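Local coordinates for protein peptidoglycan-binding domain 1 (Burkholderia, PDB 5NM7) that probably degrades bacterial peptidoglycan as a modular phage endolysin that joins a peptidoglycan-binding domain to a large lysozyme-like catalytic domain, at residues A[115-119]-A[120-124]; A[198-201]-A[202-206]; A[209-212]-A[213-216]. One frame throughout, in Å; residues are numbered along the deposited sequence.

Contact 1 of 3, residues A[115-119]-A[120-124]; sequences ILYER and HIMYR
His-120 lies beside Glu-118 where the edge strand 115-117 of a small antiparallel sheet runs into helix 119-128, with Glu-118 at the N-cap position. The imidazole and the carboxylate point the same way, their planes 86° apart, and OE1 of Glu-118 sits at the ring edge, 3.4 Å from His-120 CE1. A water bridges the pair: it donates to Glu-118 OE1 at 2.9 Å and is hydrogen-bonded to His-120 ND1. Two polar residues suit this partly exposed shoulder, and Tyr-151 gives OE1 a further hydrogen-bonding partner. Ile-121 follows, its CG1 branch resting 3.7 Å from Glu-118 CB and also over one face of the His-120 ring, offset toward its rim. Its backbone N makes a weak bond to Glu-118 O, an oxygen that also accepts the regular helical bond from Met-122 N at 2.9 Å. The side chain of Met-122 leaves with CG anti to the backbone N (chi1 -176°), which brings CB and CG obliquely against OH of Tyr-117, and the side chain also packs on Cys-171 and Ala-172 of helix 169-174. The phenol of Tyr-117 is held at its polar end by the carbonyl of Leu-143. Tyr-123 continues the helix through the backbone, its N donating to Arg-119 O over 3.0 Å at 169°.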
ATOM      1  N   ILE A 115       9.605   4.932  -0.673  1.00 16.05           N
ATOM      2  CA  ILE A 115      10.713   4.029  -0.327  1.00 16.73           C
ATOM      3  C   ILE A 115      11.099   4.158   1.106  1.00 16.80           C
ATOM      4  O   ILE A 115      10.826   5.163   1.766  1.00 16.89           O
ATOM      5  CB  ILE A 115      11.978   4.258  -1.204  1.00 17.70           C
ATOM      6  CG1 ILE A 115      12.439   5.710  -1.129  1.00 17.56           C
ATOM      7  CG2 ILE A 115      11.726   3.848  -2.625  1.00 18.09           C
ATOM      8  CD1 ILE A 115      13.860   5.893  -1.547  1.00 17.63           C
ATOM      9  N   LEU A 116      11.778   3.121   1.606  1.00 16.10           N
ATOM     10  CA  LEU A 116      12.491   3.194   2.861  1.00 17.46           C
ATOM     11  C   LEU A 116      13.767   2.413   2.705  1.00 18.06           C
ATOM     12  O   LEU A 116      13.750   1.220   2.365  1.00 18.36           O
ATOM     13  CB  LEU A 116      11.678   2.644   4.040  1.00 18.11           C
ATOM     14  CG  LEU A 116      12.198   3.012   5.431  1.00 18.58           C
ATOM     15  CD1 LEU A 116      11.980   4.501   5.697  1.00 20.29           C
ATOM     16  CD2 LEU A 116      11.479   2.201   6.502  1.00 19.03           C
ATOM     17  N   TYR A 117      14.886   3.102   2.887  1.00 18.22           N
ATOM     18  CA  TYR A 117      16.189   2.489   2.753  1.00 18.25           C
ATOM     19  C   TYR A 117      16.633   1.878   4.095  1.00 18.13           C
ATOM     20  O   TYR A 117      16.435   2.497   5.140  1.00 18.45           O
ATOM     21  CB  TYR A 117      17.175   3.549   2.250  1.00 17.75           C
ATOM     22  CG  TYR A 117      18.608   3.078   2.309  1.00 19.26           C
ATOM     23  CD1 TYR A 117      19.409   3.435   3.364  1.00 18.92           C
ATOM     24  CD2 TYR A 117      19.124   2.233   1.330  1.00 18.06           C
ATOM     25  CE1 TYR A 117      20.705   2.988   3.466  1.00 19.68           C
ATOM     26  CE2 TYR A 117      20.419   1.777   1.420  1.00 20.92           C
ATOM     27  CZ  TYR A 117      21.204   2.174   2.484  1.00 19.19           C
ATOM     28  OH  TYR A 117      22.507   1.729   2.613  1.00 21.70           O
ATOM     29  N   GLU A 118      17.155   0.647   4.045  1.00 17.48           N
ATOM     30  CA  GLU A 118      17.450  -0.169   5.222  1.00 19.04           C
ATOM     31  C   GLU A 118      18.952  -0.453   5.285  1.00 20.18           C
ATOM     32  O   GLU A 118      19.464  -1.358   4.602  1.00 20.00           O
ATOM     33  CB  GLU A 118      16.690  -1.494   5.162  1.00 19.67           C
ATOM     34  CG  GLU A 118      15.164  -1.367   5.115  1.00 20.98           C
ATOM     35  CD  GLU A 118      14.547  -1.007   6.449  1.00 21.15           C
ATOM     36  OE1 GLU A 118      15.284  -0.806   7.415  1.00 23.27           O
ATOM     37  OE2 GLU A 118      13.298  -0.932   6.517  1.00 23.07           O
ATOM     38  N   ARG A 119      19.645   0.346   6.089  1.00 20.48           N
ATOM     39  CA  ARG A 119      21.099   0.296   6.184  1.00 21.59           C
ATOM     40  C   ARG A 119      21.634  -1.035   6.675  1.00 22.10           C
ATOM     41  O   ARG A 119      22.748  -1.427   6.310  1.00 22.51           O
ATOM     42  CB  ARG A 119      21.617   1.408   7.081  1.00 22.25           C
ATOM     43  CG  ARG A 119      21.186   1.311   8.520  1.00 23.67           C
ATOM     44  CD  ARG A 119      21.737   2.466   9.297  1.00 25.92           C
ATOM     45  NE  ARG A 119      21.406   2.363  10.698  1.00 25.48           N
ATOM     46  CZ  ARG A 119      21.501   3.353  11.581  1.00 27.72           C
ATOM     47  NH1 ARG A 119      21.977   4.554  11.222  1.00 28.23           N
ATOM     48  NH2 ARG A 119      21.104   3.141  12.827  1.00 29.59           N
ATOM     49  N   HIS A 120      20.842  -1.710   7.514  1.00 23.09           N
ATOM     50  CA  HIS A 120      21.228  -3.066   7.977  1.00 24.93           C
ATOM     51  C   HIS A 120      21.101  -4.129   6.896  1.00 24.35           C
ATOM     52  O   HIS A 120      21.876  -5.090   6.883  1.00 26.58           O
ATOM     53  CB  HIS A 120      20.504  -3.418   9.277  1.00 25.04           C
ATOM     54  CG  HIS A 120      19.074  -3.768   9.103  1.00 24.93           C
ATOM     55  ND1 HIS A 120      18.108  -2.833   8.788  1.00 25.00           N
ATOM     56  CD2 HIS A 120      18.432  -4.957   9.199  1.00 25.82           C
ATOM     57  CE1 HIS A 120      16.936  -3.442   8.677  1.00 27.19           C
ATOM     58  NE2 HIS A 120      17.104  -4.723   8.958  1.00 25.55           N
ATOM     59  N   ILE A 121      20.170  -3.959   5.959  1.00 21.75           N
ATOM     60  CA  ILE A 121      20.106  -4.817   4.806  1.00 23.84           C
ATOM     61  C   ILE A 121      21.214  -4.468   3.809  1.00 25.19           C
ATOM     62  O   ILE A 121      21.751  -5.359   3.132  1.00 24.87           O
ATOM     63  CB  ILE A 121      18.717  -4.768   4.116  1.00 22.45           C
ATOM     64  CG1 ILE A 121      17.598  -5.123   5.113  1.00 22.81           C
ATOM     65  CG2 ILE A 121      18.660  -5.697   2.923  1.00 21.88           C
ATOM     66  CD1 ILE A 121      17.747  -6.485   5.780  1.00 24.93           C
ATOM     67  N   MET A 122      21.537  -3.178   3.661  1.00 23.56           N
ATOM     68  CA  MET A 122      22.677  -2.802   2.808  1.00 24.88           C
ATOM     69  C   MET A 122      23.947  -3.508   3.303  1.00 26.72           C
ATOM     70  O   MET A 122      24.654  -4.134   2.506  1.00 30.84           O
ATOM     71  CB  MET A 122      22.924  -1.299   2.813  1.00 24.32           C
ATOM     72  CG  MET A 122      24.042  -0.863   1.855  1.00 24.42           C
ATOM     73  SD  MET A 122      23.613  -1.096   0.149  1.00 27.32           S
ATOM     74  CE  MET A 122      24.821  -0.033  -0.657  1.00 27.16           C
ATOM     75  N   TYR A 123      24.195  -3.409   4.599  1.00 28.80           N
ATOM     76  CA  TYR A 123      25.293  -4.116   5.257  1.00 33.17           C
ATOM     77  C   TYR A 123      25.328  -5.595   4.828  1.00 33.14           C
ATOM     78  O   TYR A 123      26.358  -6.122   4.380  1.00 31.89           O
ATOM     79  CB  TYR A 123      25.147  -4.000   6.777  1.00 33.76           C
ATOM     80  CG  TYR A 123      26.251  -4.692   7.540  1.00 42.06           C
ATOM     81  CD1 TYR A 123      27.552  -4.165   7.564  1.00 44.04           C
ATOM     82  CD2 TYR A 123      26.013  -5.890   8.215  1.00 46.31           C
ATOM     83  CE1 TYR A 123      28.581  -4.798   8.253  1.00 46.89           C
ATOM     84  CE2 TYR A 123      27.035  -6.529   8.910  1.00 49.04           C
ATOM     85  CZ  TYR A 123      28.310  -5.980   8.926  1.00 49.96           C
ATOM     86  OH  TYR A 123      29.323  -6.612   9.613  1.00 55.02           O
ATOM     87  N   ARG A 124      24.167  -6.229   4.907  1.00 33.41           N
ATOM     88  CA  ARG A 124      24.010  -7.628   4.562  1.00 35.43           C
ATOM     89  C   ARG A 124      24.298  -7.922   3.077  1.00 36.01           C
ATOM     90  O   ARG A 124      24.966  -8.913   2.751  1.00 37.85           O
ATOM     91  CB  ARG A 124      22.579  -8.042   4.913  1.00 37.26           C
ATOM     92  CG  ARG A 124      22.379  -9.469   5.325  1.00 38.08           C
ATOM     93  CD  ARG A 124      20.931  -9.685   5.788  1.00 39.65           C
ATOM     94  NE  ARG A 124      20.585 -11.043   5.404  1.00 42.82           N
ATOM     95  CZ  ARG A 124      20.944 -12.150   6.062  1.00 40.99           C
ATOM     96  NH1 ARG A 124      21.603 -12.094   7.219  1.00 39.33           N
ATOM     97  NH2 ARG A 124      20.605 -13.337   5.566  1.00 42.24           N
TER
HETATM   98  O   HOH W   1      17.758   0.037   8.755  1.00 23.15           O

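Contact 2 of 3, residues A[198-201]-A[202-206]; sequences AFVD and AMKVS. With PGE (triethylene glycol), chain F.
The phenyl ring of Phe-199 takes Met-203 over one face, an i to i+4 Met-aromatic contact within helix 196-205. CG of Met-203 makes a CH-pi approach, 4.1 Å from the centroid of the Phe-199 ring and 21° off the ring normal, displaced toward the rim on the CE2 side. The sulfur follows obliquely, with SD 3.8 Å from Phe-199 CZ. Elsewhere round the ring, Tyr-193 meets Phe-199 edge-to-face and Trp-188 also touches it. Phenylalanine suits a buried position of this kind because both its faces and its rim can be packed, and the flexible methionine can fold to fit: bends at chi2 (-60°) and chi3 (98°) turn its chain back along the ring and bring the methyl CE near Phe-199 CE1. The backbone bond from Met-203 N to Phe-199 O keeps the two residues one turn apart. This apolar side of the helix faces helix 207-219, where Ala-213 touches both side chains; the small Ala-202 in turn packs on Glu-209.

A different side of the helix carries charge. Asp-201 and Lys-204 are exposed, and their charged atoms do not meet directly; a triethylene glycol, probably from the crystallisation liquor, links them. The lysine chain, extended beyond CG, passes Val-200 with its CE 3.9 Å from Val-200 CG1, so its aliphatic length packs along the valine while the ammonium reaches the glycol. Lys-204 NZ donates to two terminal hydroxyls, O1 and O4, and to the ether O2. The glycol O1 takes its hydrogen bond from Lys-204 NZ at 2.8 Å. That same hydroxyl O1 passes one on to Asp-201 OD1 at 2.6 Å.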
ATOM      1  N   ALA A 198      15.127  -3.803 -13.148  1.00 22.95           N
ATOM      2  CA  ALA A 198      13.825  -3.996 -13.773  1.00 23.39           C
ATOM      3  C   ALA A 198      12.704  -3.970 -12.722  1.00 21.06           C
ATOM      4  O   ALA A 198      11.616  -3.468 -12.987  1.00 21.01           O
ATOM      5  CB  ALA A 198      13.769  -5.299 -14.569  1.00 25.49           C
ATOM      6  N   PHE A 199      12.980  -4.537 -11.558  1.00 20.72           N
ATOM      7  CA  PHE A 199      12.039  -4.492 -10.441  1.00 19.62           C
ATOM      8  C   PHE A 199      11.723  -3.034 -10.072  1.00 18.46           C
ATOM      9  O   PHE A 199      10.548  -2.621  -9.996  1.00 20.07           O
ATOM     10  CB  PHE A 199      12.584  -5.242  -9.236  1.00 18.83           C
ATOM     11  CG  PHE A 199      11.778  -5.082  -8.013  1.00 19.18           C
ATOM     12  CD1 PHE A 199      10.620  -5.825  -7.842  1.00 20.79           C
ATOM     13  CD2 PHE A 199      12.155  -4.180  -7.025  1.00 20.26           C
ATOM     14  CE1 PHE A 199       9.850  -5.672  -6.688  1.00 21.98           C
ATOM     15  CE2 PHE A 199      11.388  -4.045  -5.873  1.00 20.84           C
ATOM     16  CZ  PHE A 199      10.239  -4.789  -5.712  1.00 20.22           C
ATOM     17  N   VAL A 200      12.775  -2.263  -9.879  1.00 20.07           N
ATOM     18  CA  VAL A 200      12.617  -0.862  -9.522  1.00 20.01           C
ATOM     19  C   VAL A 200      11.901  -0.079 -10.622  1.00 19.84           C
ATOM     20  O   VAL A 200      11.022   0.724 -10.329  1.00 19.63           O
ATOM     21  CB  VAL A 200      13.966  -0.243  -9.088  1.00 20.27           C
ATOM     22  CG1 VAL A 200      13.878   1.281  -8.921  1.00 21.29           C
ATOM     23  CG2 VAL A 200      14.438  -0.868  -7.792  1.00 21.09           C
ATOM     24  N   ASP A 201      12.273  -0.301 -11.885  1.00 20.05           N
ATOM     25  CA  ASP A 201      11.567   0.319 -12.994  1.00 21.26           C
ATOM     26  C   ASP A 201      10.076   0.035 -12.947  1.00 19.98           C
ATOM     27  O   ASP A 201       9.276   0.913 -13.199  1.00 20.30           O
ATOM     28  CB  ASP A 201      12.121  -0.131 -14.351  1.00 23.27           C
ATOM     29  CG  ASP A 201      13.522   0.424 -14.652  1.00 27.60           C
ATOM     30  OD1 ASP A 201      13.942   1.440 -14.085  1.00 28.04           O
ATOM     31  OD2 ASP A 201      14.192  -0.147 -15.525  1.00 29.70           O
ATOM     32  N   ALA A 202       9.701  -1.204 -12.607  1.00 19.05           N
ATOM     33  CA  ALA A 202       8.283  -1.542 -12.499  1.00 19.39           C
ATOM     34  C   ALA A 202       7.633  -0.749 -11.356  1.00 19.78           C
ATOM     35  O   ALA A 202       6.492  -0.240 -11.477  1.00 19.30           O
ATOM     36  CB  ALA A 202       8.100  -3.027 -12.283  1.00 20.30           C
ATOM     37  N   MET A 203       8.340  -0.656 -10.238  1.00 19.25           N
ATOM     38  CA  MET A 203       7.806   0.063  -9.077  1.00 19.50           C
ATOM     39  C   MET A 203       7.543   1.531  -9.433  1.00 19.25           C
ATOM     40  O   MET A 203       6.684   2.166  -8.867  1.00 19.20           O
ATOM     41  CB  MET A 203       8.731  -0.006  -7.881  1.00 19.19           C
ATOM     42  CG  MET A 203       9.055  -1.403  -7.348  1.00 19.94           C
ATOM     43  SD  MET A 203       7.554  -2.274  -6.817  1.00 19.88           S
ATOM     44  CE  MET A 203       7.207  -3.277  -8.201  1.00 20.25           C
ATOM     45  N   LYS A 204       8.339   2.073 -10.346  1.00 20.69           N
ATOM     46  CA  LYS A 204       8.158   3.472 -10.790  1.00 19.79           C
ATOM     47  C   LYS A 204       6.986   3.720 -11.735  1.00 22.03           C
ATOM     48  O   LYS A 204       6.590   4.877 -11.907  1.00 21.83           O
ATOM     49  CB  LYS A 204       9.465   3.928 -11.439  1.00 19.62           C
ATOM     50  CG  LYS A 204      10.639   4.054 -10.511  1.00 21.48           C
ATOM     51  CD  LYS A 204      11.918   4.383 -11.287  1.00 23.41           C
ATOM     52  CE  LYS A 204      13.010   4.779 -10.310  1.00 25.97           C
ATOM     53  NZ  LYS A 204      14.295   4.917 -11.032  1.00 28.92           N
ATOM     54  N   VAL A 205       6.427   2.672 -12.343  1.00 20.85           N
ATOM     55  CA  VAL A 205       5.403   2.794 -13.357  1.00 22.39           C
ATOM     56  C   VAL A 205       4.040   3.075 -12.750  1.00 22.31           C
ATOM     57  O   VAL A 205       3.346   4.020 -13.134  1.00 22.20           O
ATOM     58  CB  VAL A 205       5.334   1.527 -14.235  1.00 23.78           C
ATOM     59  CG1 VAL A 205       4.106   1.525 -15.152  1.00 22.59           C
ATOM     60  CG2 VAL A 205       6.611   1.409 -15.063  1.00 25.68           C
ATOM     61  N   SER A 206       3.610   2.256 -11.787  1.00 21.07           N
ATOM     62  CA  SER A 206       2.242   2.392 -11.302  1.00 20.19           C
ATOM     63  C   SER A 206       2.035   1.629 -10.010  1.00 17.40           C
ATOM     64  O   SER A 206       2.838   0.752  -9.655  1.00 16.88           O
ATOM     65  CB  SER A 206       1.251   1.842 -12.304  1.00 19.95           C
ATOM     66  OG  SER A 206       1.399   0.431 -12.447  1.00 21.66           O
TER
HETATM   67  C1  PGE F 304      16.507   1.958 -12.023  1.00 42.49           C
HETATM   68  O1  PGE F 304      15.205   2.541 -12.132  1.00 40.66           O
HETATM   69  C2  PGE F 304      17.094   2.222 -10.657  1.00 44.59           C
HETATM   70  O2  PGE F 304      17.070   3.624 -10.386  1.00 45.04           O
HETATM   71  C3  PGE F 304      17.393   3.984  -9.043  1.00 44.08           C
HETATM   72  C4  PGE F 304      16.491   5.165  -8.810  1.00 45.28           C
HETATM   73  O4  PGE F 304      14.793   7.730  -9.866  1.00 40.18           O
HETATM   74  C6  PGE F 304      14.879   7.463  -8.471  1.00 41.07           C
HETATM   75  C5  PGE F 304      16.310   7.310  -7.967  1.00 42.63           C
HETATM   76  O3  PGE F 304      16.683   5.964  -7.661  1.00 46.43           O

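Contact 3 of 3, residues A[209-212]-A[213-216]; sequences EQLE and AFVR. With GLY (glycine), chain E.
One wall of a glycine-binding pocket is built from helix 207-219, where Glu-212 uses its two carboxylate oxygens for different partners. OE1 accepts a hydrogen bond from the amino nitrogen of the bound glycine, GLY N, at 2.8 Å and also forms a salt bridge with Arg-86 of helix 77-87. OE2 turns to Arg-216, one helical turn on, and takes its NE at 2.7 Å in a nearly straight bond of 173°. The oxygen lies in the guanidinium plane and is met on its anti side, while carboxylate and guanidinium planes stand 87° apart. A water donates to the same OE2 and accepts a weak bond from Arg-216 NH2.

This is an i to i+4 salt bridge along a helix, and a bend at chi2 (61°) of Glu-212 swings its carboxylate toward the arginine. Each carboxylate oxygen thus has a cationic partner. Arg-216 is also placed by the carbonyl of Leu-191 and a cation-pi contact with Tyr-193. Leucine suits the place beside the ligand's methylene: Leu-211 CG lies 3.8 Å from GLY CA, with CD2 close to GLY OXT, while its other methyl, CD1, meets Phe-214 CD2 at 4.0 Å.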
ATOM      1  N   GLU A 209       1.727  -2.106 -10.588  1.00 18.53           N
ATOM      2  CA  GLU A 209       2.968  -2.849 -10.551  1.00 19.79           C
ATOM      3  C   GLU A 209       3.436  -3.095  -9.125  1.00 18.20           C
ATOM      4  O   GLU A 209       3.981  -4.143  -8.819  1.00 17.94           O
ATOM      5  CB  GLU A 209       4.072  -2.151 -11.352  1.00 22.08           C
ATOM      6  CG  GLU A 209       3.825  -2.177 -12.851  1.00 23.96           C
ATOM      7  CD  GLU A 209       3.931  -3.594 -13.449  1.00 29.40           C
ATOM      8  OE1 GLU A 209       4.682  -4.414 -12.901  1.00 29.15           O
ATOM      9  OE2 GLU A 209       3.293  -3.901 -14.484  1.00 36.88           O
ATOM     10  N   GLN A 210       3.196  -2.128  -8.253  1.00 15.60           N
ATOM     11  CA  GLN A 210       3.564  -2.251  -6.848  1.00 16.41           C
ATOM     12  C   GLN A 210       2.733  -3.335  -6.165  1.00 15.58           C
ATOM     13  O   GLN A 210       3.266  -4.095  -5.363  1.00 17.23           O
ATOM     14  CB  GLN A 210       3.378  -0.918  -6.177  1.00 15.90           C
ATOM     15  CG  GLN A 210       4.331   0.109  -6.731  1.00 16.99           C
ATOM     16  CD  GLN A 210       4.088   1.483  -6.148  1.00 17.49           C
ATOM     17  OE1 GLN A 210       3.261   1.656  -5.264  1.00 15.96           O
ATOM     18  NE2 GLN A 210       4.852   2.454  -6.615  1.00 16.67           N
ATOM     19  N   LEU A 211       1.453  -3.385  -6.491  1.00 16.43           N
ATOM     20  CA  LEU A 211       0.565  -4.482  -6.024  1.00 15.85           C
ATOM     21  C   LEU A 211       1.012  -5.830  -6.602  1.00 16.95           C
ATOM     22  O   LEU A 211       0.953  -6.833  -5.905  1.00 17.64           O
ATOM     23  CB  LEU A 211      -0.873  -4.255  -6.410  1.00 16.49           C
ATOM     24  CG  LEU A 211      -1.921  -5.344  -6.084  1.00 17.42           C
ATOM     25  CD1 LEU A 211      -2.014  -5.611  -4.595  1.00 17.21           C
ATOM     26  CD2 LEU A 211      -3.259  -4.936  -6.641  1.00 18.80           C
ATOM     27  N   GLU A 212       1.450  -5.848  -7.862  1.00 16.08           N
ATOM     28  CA  GLU A 212       1.936  -7.092  -8.497  1.00 16.92           C
ATOM     29  C   GLU A 212       3.115  -7.639  -7.714  1.00 17.67           C
ATOM     30  O   GLU A 212       3.209  -8.848  -7.524  1.00 17.38           O
ATOM     31  CB  GLU A 212       2.286  -6.867  -9.979  1.00 19.99           C
ATOM     32  CG  GLU A 212       2.970  -8.031 -10.715  1.00 21.23           C
ATOM     33  CD  GLU A 212       2.162  -9.299 -10.785  1.00 23.20           C
ATOM     34  OE1 GLU A 212       0.926  -9.330 -10.547  1.00 27.93           O
ATOM     35  OE2 GLU A 212       2.771 -10.366 -11.060  1.00 21.65           O
ATOM     36  N   ALA A 213       4.009  -6.754  -7.234  1.00 16.74           N
ATOM     37  CA  ALA A 213       5.099  -7.175  -6.387  1.00 16.29           C
ATOM     38  C   ALA A 213       4.612  -7.827  -5.121  1.00 15.97           C
ATOM     39  O   ALA A 213       5.124  -8.918  -4.712  1.00 17.09           O
ATOM     40  CB  ALA A 213       6.048  -6.054  -6.064  1.00 17.50           C
ATOM     41  N   PHE A 214       3.615  -7.214  -4.511  1.00 15.39           N
ATOM     42  CA  PHE A 214       2.986  -7.827  -3.322  1.00 15.74           C
ATOM     43  C   PHE A 214       2.407  -9.197  -3.636  1.00 16.06           C
ATOM     44  O   PHE A 214       2.639 -10.142  -2.886  1.00 16.06           O
ATOM     45  CB  PHE A 214       1.922  -6.904  -2.714  1.00 15.39           C
ATOM     46  CG  PHE A 214       1.027  -7.562  -1.691  1.00 15.55           C
ATOM     47  CD1 PHE A 214       1.395  -7.596  -0.361  1.00 16.59           C
ATOM     48  CD2 PHE A 214      -0.168  -8.135  -2.062  1.00 16.67           C
ATOM     49  CE1 PHE A 214       0.604  -8.201   0.575  1.00 17.41           C
ATOM     50  CE2 PHE A 214      -0.971  -8.760  -1.117  1.00 16.49           C
ATOM     51  CZ  PHE A 214      -0.581  -8.773   0.196  1.00 16.73           C
ATOM     52  N   VAL A 215       1.673  -9.298  -4.729  1.00 15.46           N
ATOM     53  CA  VAL A 215       1.080 -10.587  -5.138  1.00 16.11           C
ATOM     54  C   VAL A 215       2.183 -11.633  -5.281  1.00 16.87           C
ATOM     55  O   VAL A 215       2.084 -12.751  -4.739  1.00 17.21           O
ATOM     56  CB  VAL A 215       0.290 -10.435  -6.437  1.00 16.63           C
ATOM     57  CG1 VAL A 215      -0.050 -11.771  -7.059  1.00 17.48           C
ATOM     58  CG2 VAL A 215      -0.981  -9.640  -6.166  1.00 16.00           C
ATOM     59  N   ARG A 216       3.239 -11.283  -6.008  1.00 16.11           N
ATOM     60  CA  ARG A 216       4.358 -12.237  -6.171  1.00 15.77           C
ATOM     61  C   ARG A 216       5.001 -12.606  -4.848  1.00 16.94           C
ATOM     62  O   ARG A 216       5.383 -13.770  -4.656  1.00 16.91           O
ATOM     63  CB  ARG A 216       5.387 -11.716  -7.155  1.00 17.28           C
ATOM     64  CG  ARG A 216       4.840 -11.528  -8.572  1.00 17.36           C
ATOM     65  CD  ARG A 216       5.927 -10.896  -9.418  1.00 18.94           C
ATOM     66  NE  ARG A 216       5.494 -10.613 -10.785  1.00 20.36           N
ATOM     67  CZ  ARG A 216       6.329 -10.427 -11.821  1.00 21.77           C
ATOM     68  NH1 ARG A 216       7.641 -10.529 -11.666  1.00 21.52           N
ATOM     69  NH2 ARG A 216       5.823 -10.147 -13.031  1.00 21.75           N
TER
HETATM   70  N   GLY E 303      -1.754  -8.664 -10.040  1.00 33.47           N
HETATM   71  CA  GLY E 303      -1.940  -7.340  -9.350  1.00 37.15           C
HETATM   72  C   GLY E 303      -1.915  -6.184 -10.318  1.00 37.57           C
HETATM   73  O   GLY E 303      -1.800  -6.459 -11.507  1.00 44.30           O
HETATM   74  OXT GLY E 303      -2.039  -4.986  -9.972  1.00 32.09           O
HETATM   75  O   HOH W   2       2.854 -11.777 -13.379  1.00 23.51           O

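From the N terminus, contact 1 comes first, at the turn where strand 115-117 passes into helix 119-128; contacts 2 and 3 follow some seventy-five residues later in successive helices. All three are local and in series, so none nests in or crosses another, and none closes a long loop. Contact 1 stands apart, its centre about 19 Å from that of contact 2 and about 20 Å from that of contact 3. Contacts 2 and 3 touch: Ser-206 caps the start of helix 207-219 through Glu-209 N, and Gln-210 NE2 reaches back to Met-203 O, which probably helps to hold the turn between the helices. Strand 176-178 pairs with strand 115-117, and its Trp-178 packs on contact 2.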